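Local coordinates for protein metallo-beta-lactamase (Simiduia agarivorans, PDB 6MFI) that probably hydrolyses beta-lactam antibiotics with the help of two bound zinc ions, as a metallo-beta-lactamase of subclass B3, at residues 113-123 with 156-164; 100-111 with 125-136. One frame throughout, in Å; residues are numbered along the deposited sequence. Where two conformers were deposited one is given.

Interaction 1 (113-123 with 156-164); sequences IDHVGGMASLQ and ASFPVARVG. With ZN (zinc ion), chain B.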
loop_
_atom_site.group_PDB
_atom_site.type_symbol
_atom_site.label_atom_id
_atom_site.label_comp_id
_atom_site.label_asym_id
_atom_site.label_seq_id
_atom_site.Cartn_x
_atom_site.Cartn_y
_atom_site.Cartn_z
ATOM N N ILE A 113 -0.087 -11.652 0.899
ATOM C CA ILE A 113 -0.455 -11.958 2.281
ATOM C C ILE A 113 0.174 -10.972 3.258
ATOM O O ILE A 113 -0.395 -10.693 4.320
ATOM C CB ILE A 113 -0.072 -13.414 2.622
ATOM C CG1 ILE A 113 -0.537 -13.781 4.034
ATOM C CG2 ILE A 113 1.427 -13.629 2.471
ATOM C CD1 ILE A 113 -0.149 -15.177 4.467
ATOM N N ASP A 114 1.343 -10.421 2.924
ATOM C CA ASP A 114 1.997 -9.498 3.844
ATOM C C ASP A 114 1.332 -8.129 3.881
ATOM O O ASP A 114 1.720 -7.297 4.708
ATOM C CB ASP A 114 3.477 -9.346 3.486
ATOM C CG ASP A 114 3.693 -8.951 2.040
ATOM O OD1 ASP A 114 3.023 -9.526 1.159
ATOM O OD2 ASP A 114 4.538 -8.067 1.787
ATOM N N HIS A 115 0.346 -7.875 3.024
ATOM C CA HIS A 115 -0.344 -6.592 2.994
ATOM C C HIS A 115 -1.842 -6.688 3.238
ATOM O O HIS A 115 -2.424 -5.736 3.761
ATOM C CB HIS A 115 -0.108 -5.890 1.649
ATOM C CG HIS A 115 1.338 -5.679 1.325
ATOM N ND1 HIS A 115 2.160 -4.869 2.078
ATOM C CD2 HIS A 115 2.110 -6.179 0.332
ATOM C CE1 HIS A 115 3.376 -4.878 1.561
ATOM N NE2 HIS A 115 3.372 -5.663 0.500
ATOM N N VAL A 116 -2.481 -7.801 2.877
ATOM C CA VAL A 116 -3.926 -7.935 3.023
ATOM C C VAL A 116 -4.258 -9.215 3.779
ATOM O O VAL A 116 -5.415 -9.650 3.801
ATOM C CB VAL A 116 -4.628 -7.913 1.653
ATOM C CG1 VAL A 116 -4.395 -6.583 0.954
ATOM C CG2 VAL A 116 -4.138 -9.065 0.791
ATOM N N GLY A 117 -3.249 -9.822 4.406
ATOM C CA GLY A 117 -3.475 -11.078 5.104
ATOM C C GLY A 117 -4.449 -10.947 6.259
ATOM O O GLY A 117 -5.231 -11.862 6.531
ATOM N N GLY A 118 -4.419 -9.812 6.952
ATOM C CA GLY A 118 -5.311 -9.592 8.072
ATOM C C GLY A 118 -6.475 -8.682 7.742
ATOM O O GLY A 118 -7.052 -8.055 8.634
ATOM N N MET A 119 -6.830 -8.605 6.457
ATOM C CA MET A 119 -7.915 -7.723 6.042
ATOM C C MET A 119 -9.254 -8.187 6.603
ATOM O O MET A 119 -10.089 -7.361 6.991
ATOM C CB MET A 119 -7.968 -7.644 4.517
ATOM C CG MET A 119 -8.697 -6.427 3.973
ATOM S SD MET A 119 -8.055 -4.875 4.624
ATOM C CE MET A 119 -6.889 -4.426 3.339
ATOM N N ALA A 120 -9.475 -9.502 6.662
ATOM C CA ALA A 120 -10.746 -10.018 7.159
ATOM C C ALA A 120 -10.939 -9.691 8.634
ATOM O O ALA A 120 -12.063 -9.417 9.073
ATOM C CB ALA A 120 -10.829 -11.525 6.930
ATOM N N SER A 121 -9.856 -9.714 9.415
ATOM C CA SER A 121 -9.963 -9.391 10.835
ATOM C C SER A 121 -10.299 -7.919 11.044
ATOM O O SER A 121 -11.118 -7.579 11.905
ATOM C CB SER A 121 -8.667 -9.756 11.555
ATOM O OG SER A 121 -8.422 -11.151 11.491
ATOM N N LEU A 122 -9.676 -7.032 10.265
ATOM C CA LEU A 122 -9.970 -5.608 10.390
ATOM C C LEU A 122 -11.370 -5.288 9.883
ATOM O O LEU A 122 -12.054 -4.419 10.436
ATOM C CB LEU A 122 -8.925 -4.788 9.636
ATOM C CG LEU A 122 -7.518 -4.768 10.235
ATOM C CD1 LEU A 122 -6.633 -3.784 9.489
ATOM C CD2 LEU A 122 -7.572 -4.429 11.716
ATOM N N GLN A 123 -11.814 -5.982 8.833
ATOM C CA GLN A 123 -13.162 -5.766 8.317
ATOM C C GLN A 123 -14.215 -6.248 9.306
ATOM O O GLN A 123 -15.275 -5.626 9.445
ATOM C CB GLN A 123 -13.322 -6.474 6.971
ATOM C CG GLN A 123 -14.564 -6.078 6.189
ATOM C CD GLN A 123 -15.790 -6.888 6.574
ATOM O OE1 GLN A 123 -15.676 -8.006 7.077
ATOM N NE2 GLN A 123 -16.969 -6.324 6.341
ATOM N N ALA A 156 1.177 -18.852 0.588
ATOM C CA ALA A 156 0.491 -18.929 1.874
ATOM C C ALA A 156 -0.908 -18.331 1.785
ATOM O O ALA A 156 -1.101 -17.263 1.204
ATOM C CB ALA A 156 1.302 -18.225 2.950
ATOM N N SER A 157 -1.880 -19.027 2.364
ATOM C CA SER A 157 -3.260 -18.572 2.363
ATOM C C SER A 157 -3.553 -17.740 3.609
ATOM O O SER A 157 -2.853 -17.819 4.621
ATOM C CB SER A 157 -4.220 -19.760 2.289
ATOM O OG SER A 157 -4.118 -20.570 3.448
ATOM N N PHE A 158 -4.603 -16.937 3.519
ATOM C CA PHE A 158 -5.052 -16.082 4.604
ATOM C C PHE A 158 -6.572 -16.112 4.639
ATOM O O PHE A 158 -7.211 -16.487 3.650
ATOM C CB PHE A 158 -4.535 -14.645 4.442
ATOM C CG PHE A 158 -4.714 -14.080 3.061
ATOM C CD1 PHE A 158 -5.884 -13.431 2.709
ATOM C CD2 PHE A 158 -3.702 -14.184 2.120
ATOM C CE1 PHE A 158 -6.048 -12.905 1.442
ATOM C CE2 PHE A 158 -3.860 -13.660 0.851
ATOM C CZ PHE A 158 -5.035 -13.020 0.512
ATOM N N PRO A 159 -7.180 -15.748 5.773
ATOM C CA PRO A 159 -8.645 -15.803 5.871
ATOM C C PRO A 159 -9.324 -14.970 4.794
ATOM O O PRO A 159 -8.870 -13.877 4.445
ATOM C CB PRO A 159 -8.925 -15.246 7.271
ATOM C CG PRO A 159 -7.689 -15.543 8.042
ATOM C CD PRO A 159 -6.556 -15.408 7.066
ATOM N N VAL A 160 -10.427 -15.504 4.264
ATOM C CA VAL A 160 -11.149 -14.825 3.197
ATOM C C VAL A 160 -11.854 -13.592 3.750
ATOM O O VAL A 160 -12.289 -13.556 4.909
ATOM C CB VAL A 160 -12.145 -15.783 2.515
ATOM C CG1 VAL A 160 -11.447 -17.069 2.100
ATOM C CG2 VAL A 160 -13.323 -16.086 3.432
ATOM N N ALA A 161 -11.956 -12.563 2.915
ATOM C CA ALA A 161 -12.562 -11.297 3.294
ATOM C C ALA A 161 -13.783 -11.022 2.426
ATOM O O ALA A 161 -13.965 -11.621 1.362
ATOM C CB ALA A 161 -11.560 -10.142 3.177
ATOM N N ARG A 162 -14.620 -10.100 2.895
ATOM C CA ARG A 162 -15.852 -9.726 2.208
ATOM C C ARG A 162 -15.613 -8.428 1.444
ATOM O O ARG A 162 -15.443 -7.365 2.051
ATOM C CB ARG A 162 -17.001 -9.572 3.202
ATOM C CG ARG A 162 -17.300 -10.825 4.006
ATOM C CD ARG A 162 -18.178 -10.509 5.205
ATOM N NE ARG A 162 -19.498 -10.030 4.805
ATOM C CZ ARG A 162 -20.399 -9.533 5.646
ATOM N NH1 ARG A 162 -20.124 -9.445 6.940
ATOM N NH2 ARG A 162 -21.576 -9.123 5.194
ATOM N N VAL A 163 -15.605 -8.517 0.119
ATOM C CA VAL A 163 -15.427 -7.353 -0.741
ATOM C C VAL A 163 -16.798 -6.796 -1.098
ATOM O O VAL A 163 -17.660 -7.521 -1.611
ATOM C CB VAL A 163 -14.632 -7.721 -2.004
ATOM C CG1 VAL A 163 -14.563 -6.535 -2.954
ATOM C CG2 VAL A 163 -13.236 -8.194 -1.631
ATOM N N GLY A 164 -17.002 -5.509 -0.829
ATOM C CA GLY A 164 -18.293 -4.888 -1.054
ATOM C C GLY A 164 -18.370 -4.043 -2.309
ATOM O O GLY A 164 -19.463 -3.661 -2.737
HETATM ZN ZN ZN B . 5.025 -7.069 0.089
HETATM O O HOH W 1 4.878 -8.620 -1.144
HETATM O O HOH W 2 -7.697 -11.710 5.839
HETATM O O HOH W 3 -13.978 -9.349 5.647
#

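Interaction 2 (100-111 with 125-136); sequences LSDVKILLHSHE and LSGATLYASPAA. With ZN (zinc ion), chain C.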
loop_
_atom_site.group_PDB
_atom_site.type_symbol
_atom_site.label_atom_id
_atom_site.label_comp_id
_atom_site.label_asym_id
_atom_site.label_seq_id
_atom_site.Cartn_x
_atom_site.Cartn_y
_atom_site.Cartn_z
ATOM N N LEU A 100 -11.919 2.301 15.855
ATOM C CA LEU A 100 -11.859 1.346 14.752
ATOM C C LEU A 100 -13.184 1.280 14.006
ATOM O O LEU A 100 -13.206 1.138 12.779
ATOM C CB LEU A 100 -11.465 -0.038 15.271
ATOM C CG LEU A 100 -11.264 -1.095 14.183
ATOM C CD1 LEU A 100 -10.027 -0.784 13.354
ATOM C CD2 LEU A 100 -11.178 -2.494 14.777
ATOM N N SER A 101 -14.302 1.388 14.729
ATOM C CA SER A 101 -15.609 1.390 14.085
ATOM C C SER A 101 -15.815 2.613 13.201
ATOM O O SER A 101 -16.689 2.590 12.327
ATOM C CB SER A 101 -16.717 1.314 15.137
ATOM O OG SER A 101 -16.603 2.371 16.072
ATOM N N ASP A 102 -15.038 3.677 13.410
ATOM C CA ASP A 102 -15.090 4.837 12.531
ATOM C C ASP A 102 -14.375 4.605 11.208
ATOM O O ASP A 102 -14.533 5.414 10.287
ATOM C CB ASP A 102 -14.496 6.060 13.234
ATOM C CG ASP A 102 -15.418 6.624 14.295
ATOM O OD1 ASP A 102 -16.626 6.306 14.260
ATOM O OD2 ASP A 102 -14.938 7.386 15.160
ATOM N N VAL A 103 -13.593 3.534 11.089
ATOM C CA VAL A 103 -13.017 3.151 9.804
ATOM C C VAL A 103 -14.144 2.583 8.946
ATOM O O VAL A 103 -14.650 1.491 9.217
ATOM C CB VAL A 103 -11.879 2.138 9.973
ATOM C CG1 VAL A 103 -11.281 1.786 8.619
ATOM C CG2 VAL A 103 -10.813 2.689 10.906
ATOM N N LYS A 104 -14.544 3.326 7.914
ATOM C CA LYS A 104 -15.681 2.942 7.090
ATOM C C LYS A 104 -15.290 2.294 5.771
ATOM O O LYS A 104 -16.126 1.612 5.167
ATOM C CB LYS A 104 -16.561 4.165 6.799
ATOM C CG LYS A 104 -16.953 4.962 8.030
ATOM C CD LYS A 104 -17.709 4.105 9.031
ATOM C CE LYS A 104 -18.114 4.914 10.253
ATOM N NZ LYS A 104 -18.810 4.078 11.271
ATOM N N ILE A 105 -14.057 2.482 5.308
ATOM C CA ILE A 105 -13.627 1.985 4.005
ATOM C C ILE A 105 -12.247 1.359 4.148
ATOM O O ILE A 105 -11.354 1.945 4.767
ATOM C CB ILE A 105 -13.605 3.108 2.946
ATOM C CG1 ILE A 105 -15.025 3.606 2.668
ATOM C CG2 ILE A 105 -12.951 2.625 1.661
ATOM C CD1 ILE A 105 -15.098 4.709 1.639
ATOM N N LEU A 106 -12.078 0.168 3.580
ATOM C CA LEU A 106 -10.795 -0.522 3.541
ATOM C C LEU A 106 -10.308 -0.599 2.101
ATOM O O LEU A 106 -11.052 -1.029 1.212
ATOM C CB LEU A 106 -10.907 -1.929 4.134
ATOM C CG LEU A 106 -11.156 -2.045 5.638
ATOM C CD1 LEU A 106 -11.453 -3.485 6.010
ATOM C CD2 LEU A 106 -9.964 -1.523 6.425
ATOM N N LEU A 107 -9.068 -0.181 1.874
ATOM C CA LEU A 107 -8.428 -0.258 0.570
ATOM C C LEU A 107 -7.179 -1.125 0.668
ATOM O O LEU A 107 -6.765 -1.541 1.753
ATOM C CB LEU A 107 -8.074 1.137 0.040
ATOM C CG LEU A 107 -9.217 2.153 -0.014
ATOM C CD1 LEU A 107 -8.718 3.497 -0.525
ATOM C CD2 LEU A 107 -10.358 1.634 -0.876
ATOM N N HIS A 108 -6.572 -1.395 -0.486
ATOM C CA HIS A 108 -5.421 -2.282 -0.552
ATOM C C HIS A 108 -4.421 -1.763 -1.572
ATOM O O HIS A 108 -4.777 -1.048 -2.512
ATOM C CB HIS A 108 -5.834 -3.714 -0.924
ATOM C CG HIS A 108 -6.318 -3.856 -2.335
ATOM N ND1 HIS A 108 -5.463 -3.890 -3.416
ATOM C CD2 HIS A 108 -7.567 -3.975 -2.841
ATOM C CE1 HIS A 108 -6.165 -4.018 -4.527
ATOM N NE2 HIS A 108 -7.445 -4.073 -4.206
ATOM N N SER A 109 -3.158 -2.139 -1.375
ATOM C CA SER A 109 -2.129 -1.918 -2.382
ATOM C C SER A 109 -2.162 -3.060 -3.389
ATOM O O SER A 109 -2.643 -2.890 -4.514
ATOM C CB SER A 109 -0.750 -1.805 -1.733
ATOM O OG SER A 109 -0.466 -2.941 -0.936
ATOM N N HIS A 110 -1.660 -4.228 -2.993
ATOM C CA HIS A 110 -1.775 -5.428 -3.807
ATOM C C HIS A 110 -2.090 -6.616 -2.908
ATOM O O HIS A 110 -1.897 -6.572 -1.691
ATOM C CB HIS A 110 -0.510 -5.683 -4.641
ATOM C CG HIS A 110 0.722 -5.926 -3.830
ATOM N ND1 HIS A 110 1.636 -4.933 -3.550
ATOM C CD2 HIS A 110 1.207 -7.054 -3.259
ATOM C CE1 HIS A 110 2.624 -5.437 -2.832
ATOM N NE2 HIS A 110 2.388 -6.722 -2.642
ATOM N N GLU A 111 -2.572 -7.688 -3.535
ATOM C CA GLU A 111 -3.223 -8.803 -2.847
ATOM C C GLU A 111 -2.247 -9.855 -2.336
ATOM O O GLU A 111 -2.526 -11.055 -2.425
ATOM C CB GLU A 111 -4.254 -9.434 -3.780
ATOM C CG GLU A 111 -3.690 -9.905 -5.118
ATOM C CD GLU A 111 -3.655 -8.815 -6.176
ATOM O OE1 GLU A 111 -3.804 -9.145 -7.371
ATOM O OE2 GLU A 111 -3.475 -7.632 -5.816
ATOM N N LEU A 125 -13.957 -6.534 12.694
ATOM C CA LEU A 125 -13.994 -5.773 13.935
ATOM C C LEU A 125 -14.375 -4.313 13.723
ATOM O O LEU A 125 -14.867 -3.674 14.659
ATOM C CB LEU A 125 -12.639 -5.867 14.639
ATOM C CG LEU A 125 -12.214 -7.295 14.989
ATOM C CD1 LEU A 125 -10.764 -7.345 15.431
ATOM C CD2 LEU A 125 -13.122 -7.877 16.061
ATOM N N SER A 126 -14.167 -3.776 12.522
ATOM C CA SER A 126 -14.541 -2.400 12.221
ATOM C C SER A 126 -15.878 -2.285 11.509
ATOM O O SER A 126 -16.538 -1.246 11.620
ATOM C CB SER A 126 -13.463 -1.732 11.360
ATOM O OG SER A 126 -13.435 -2.287 10.057
ATOM N N GLY A 127 -16.294 -3.322 10.787
ATOM C CA GLY A 127 -17.501 -3.250 9.992
ATOM C C GLY A 127 -17.367 -2.464 8.709
ATOM O O GLY A 127 -18.387 -2.145 8.087
ATOM N N ALA A 128 -16.146 -2.142 8.293
ATOM C CA ALA A 128 -15.938 -1.360 7.086
ATOM C C ALA A 128 -16.245 -2.190 5.843
ATOM O O ALA A 128 -16.215 -3.423 5.859
ATOM C CB ALA A 128 -14.500 -0.845 7.025
ATOM N N THR A 129 -16.550 -1.493 4.753
ATOM C CA THR A 129 -16.719 -2.137 3.458
ATOM C C THR A 129 -15.383 -2.128 2.729
ATOM O O THR A 129 -14.711 -1.095 2.659
ATOM C CB THR A 129 -17.791 -1.437 2.621
ATOM O OG1 THR A 129 -17.319 -1.269 1.279
ATOM C CG2 THR A 129 -18.133 -0.081 3.207
ATOM N N LEU A 130 -14.999 -3.284 2.197
ATOM C CA LEU A 130 -13.698 -3.465 1.569
ATOM C C LEU A 130 -13.838 -3.312 0.060
ATOM O O LEU A 130 -14.598 -4.049 -0.576
ATOM C CB LEU A 130 -13.120 -4.833 1.928
ATOM C CG LEU A 130 -11.896 -5.327 1.161
ATOM C CD1 LEU A 130 -10.720 -4.381 1.342
ATOM C CD2 LEU A 130 -11.543 -6.723 1.638
ATOM N N TYR A 131 -13.112 -2.351 -0.504
ATOM C CA TYR A 131 -13.077 -2.126 -1.940
ATOM C C TYR A 131 -11.797 -2.715 -2.516
ATOM O O TYR A 131 -10.717 -2.566 -1.937
ATOM C CB TYR A 131 -13.154 -0.632 -2.266
ATOM C CG TYR A 131 -14.484 0.011 -1.943
ATOM C CD1 TYR A 131 -14.772 0.450 -0.657
ATOM C CD2 TYR A 131 -15.451 0.183 -2.925
ATOM C CE1 TYR A 131 -15.983 1.041 -0.358
ATOM C CE2 TYR A 131 -16.668 0.773 -2.634
ATOM C CZ TYR A 131 -16.928 1.200 -1.349
ATOM O OH TYR A 131 -18.136 1.787 -1.050
ATOM N N ALA A 132 -11.920 -3.387 -3.658
ATOM C CA ALA A 132 -10.779 -4.067 -4.250
ATOM C C ALA A 132 -10.938 -4.128 -5.761
ATOM O O ALA A 132 -12.054 -4.177 -6.281
ATOM C CB ALA A 132 -10.615 -5.482 -3.683
ATOM N N SER A 133 -9.800 -4.127 -6.457
ATOM C CA SER A 133 -9.802 -4.343 -7.893
ATOM C C SER A 133 -10.303 -5.754 -8.200
ATOM O O SER A 133 -10.262 -6.637 -7.339
ATOM C CB SER A 133 -8.398 -4.135 -8.460
ATOM O OG SER A 133 -7.479 -5.053 -7.896
ATOM N N PRO A 134 -10.799 -5.983 -9.422
ATOM C CA PRO A 134 -11.331 -7.318 -9.755
ATOM C C PRO A 134 -10.353 -8.458 -9.515
ATOM O O PRO A 134 -10.749 -9.494 -8.968
ATOM C CB PRO A 134 -11.689 -7.180 -11.240
ATOM C CG PRO A 134 -12.011 -5.737 -11.404
ATOM C CD PRO A 134 -11.068 -5.002 -10.488
ATOM N N ALA A 135 -9.087 -8.300 -9.907
ATOM C CA ALA A 135 -8.116 -9.368 -9.689
ATOM C C ALA A 135 -7.816 -9.548 -8.206
ATOM O O ALA A 135 -7.661 -10.678 -7.730
ATOM C CB ALA A 135 -6.832 -9.084 -10.466
ATOM N N ALA A 136 -7.731 -8.445 -7.459
ATOM C CA ALA A 136 -7.495 -8.551 -6.024
ATOM C C ALA A 136 -8.712 -9.120 -5.308
ATOM O O ALA A 136 -8.571 -9.912 -4.368
ATOM C CB ALA A 136 -7.121 -7.185 -5.450
HETATM ZN ZN ZN C . 3.804 -8.404 -2.794
HETATM O O HOH W 4 -17.209 0.494 9.972
HETATM O O HOH W 5 -8.663 -1.138 -2.808
HETATM O O HOH W 1 4.878 -8.620 -1.144
#

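Interaction 1 (113-123 with 156-164)
F158 and I113 lie alongside one another, the I113 chain and the phenyl ring running in opposite senses, and this pair sets one end of the contact. I113 has CG1 anti to its own N (chi1 -176°) and CD1 extended beyond it, which brings CG1 within 3.7 Å of F158 CD2 at an oblique angle while CD1 runs on to A156 CB. At the far end of the same ring, CZ lies 4.1 Å from V116 CG2. At the root of the ring F158 CB is 3.5 Å from G117 O, and CB and CG both rest against G117 CA. V139 of helix 134-142 also packs on F158.

I113 is the second X of the His-X-His-X-Asp-His signature of metallo-beta-lactamases, which runs here from H110 to H115. D114 and H115, which do not touch 156-164, bind a zinc ion: D114 OD2 at 2.0 Å and H115 NE2 at 2.2 Å, with H253 and a water completing the set.

Farther along, the methyl of A120 points at the extended run P159-A161, lying 3.2 Å from V160 O and packing on the buried A161 CB. No direct hydrogen bond joins the two segments; waters do the work. One bridges G117 O and A120 N to P159 O at the start of helix 119-126. A second donates to Q123 OE1, 2.6 Å away, and accepts from R162 N. The Q123 chain stands roughly perpendicular to R162, with OE1 near R162 CD and the amide and guanidinium planes 75° apart, while Q123 NE2 is taken by A128 O.

Interaction 2 (100-111 with 125-136)
The methyl of A128 is a bump that drops into a hollow between the V103 carbonyl, the K104 backbone and the L106 side chain, with CB 3.2 Å from V103 O and 3.8 Å from L106 CG. Just before it S126 makes a second bump, its CB sitting 3.6 Å from L100 CG and also close to L100 O. S126 OG accepts from A128 N in an ST turn and also bonds to L122 O. L100 CD2 then reaches across to L125 CB.

From here the two chains run side by side as neighbouring parallel strands of the seven-stranded sheet, 103-107 and 129-132, twisted by 25°. Helix 119-126 links them, making a beta-alpha-beta crossover within the alpha-beta/beta-alpha sandwich of this superfamily. K104 O accepts from T129 N, L106 N donates to T129 O at 3.1 Å, and L106 O accepts from Y131 N at 3.0 Å.

Each sheet face has its own fit. Beside L106, L130 CD1 tucks against L106 CB and O. On the other face I105 CG2 meets the Y131 ring obliquely, 3.7 Å from CD1, with I173 packing on both residues.

Past the strands, the H108 ring slots into a notch made by A132, S133 and A136. A chi1 of 69° turns the imidazole toward that notch, where S133 N donates to H108 NE2 at 3.3 Å, 5° out of the ring plane; a weak bond from H108 ND1 to S109 O helps fix the ring's rotation. A136 CB presses 3.4 Å from the same NE2. E111 folds over A136, its carboxylate held by G191 N and T189 OG1. H110 between them turns away to a zinc ion, bound also by H112, H188 and a water.

Following the chain, 100-111 comes first, then 113-123, 125-136 and 156-164. Interaction 2 closes the shorter loop, from strand 103-107 through the zinc-binding turn and helix 119-126 back to strand 129-132. Interaction 1 starts inside that loop and closes only after helix 134-142, so the segments alternate and the two closures cross rather than nest. They meet directly where G164 N makes a probable hydrogen bond to L130 O. Near the metals, the H110 and H115 rings meet, and one water is common to both zinc ions. Interaction 2 pairs two inner strands; interaction 1 joins the zinc-binding region and helix 119-126 to the chain leading into the outermost strand, 163-166.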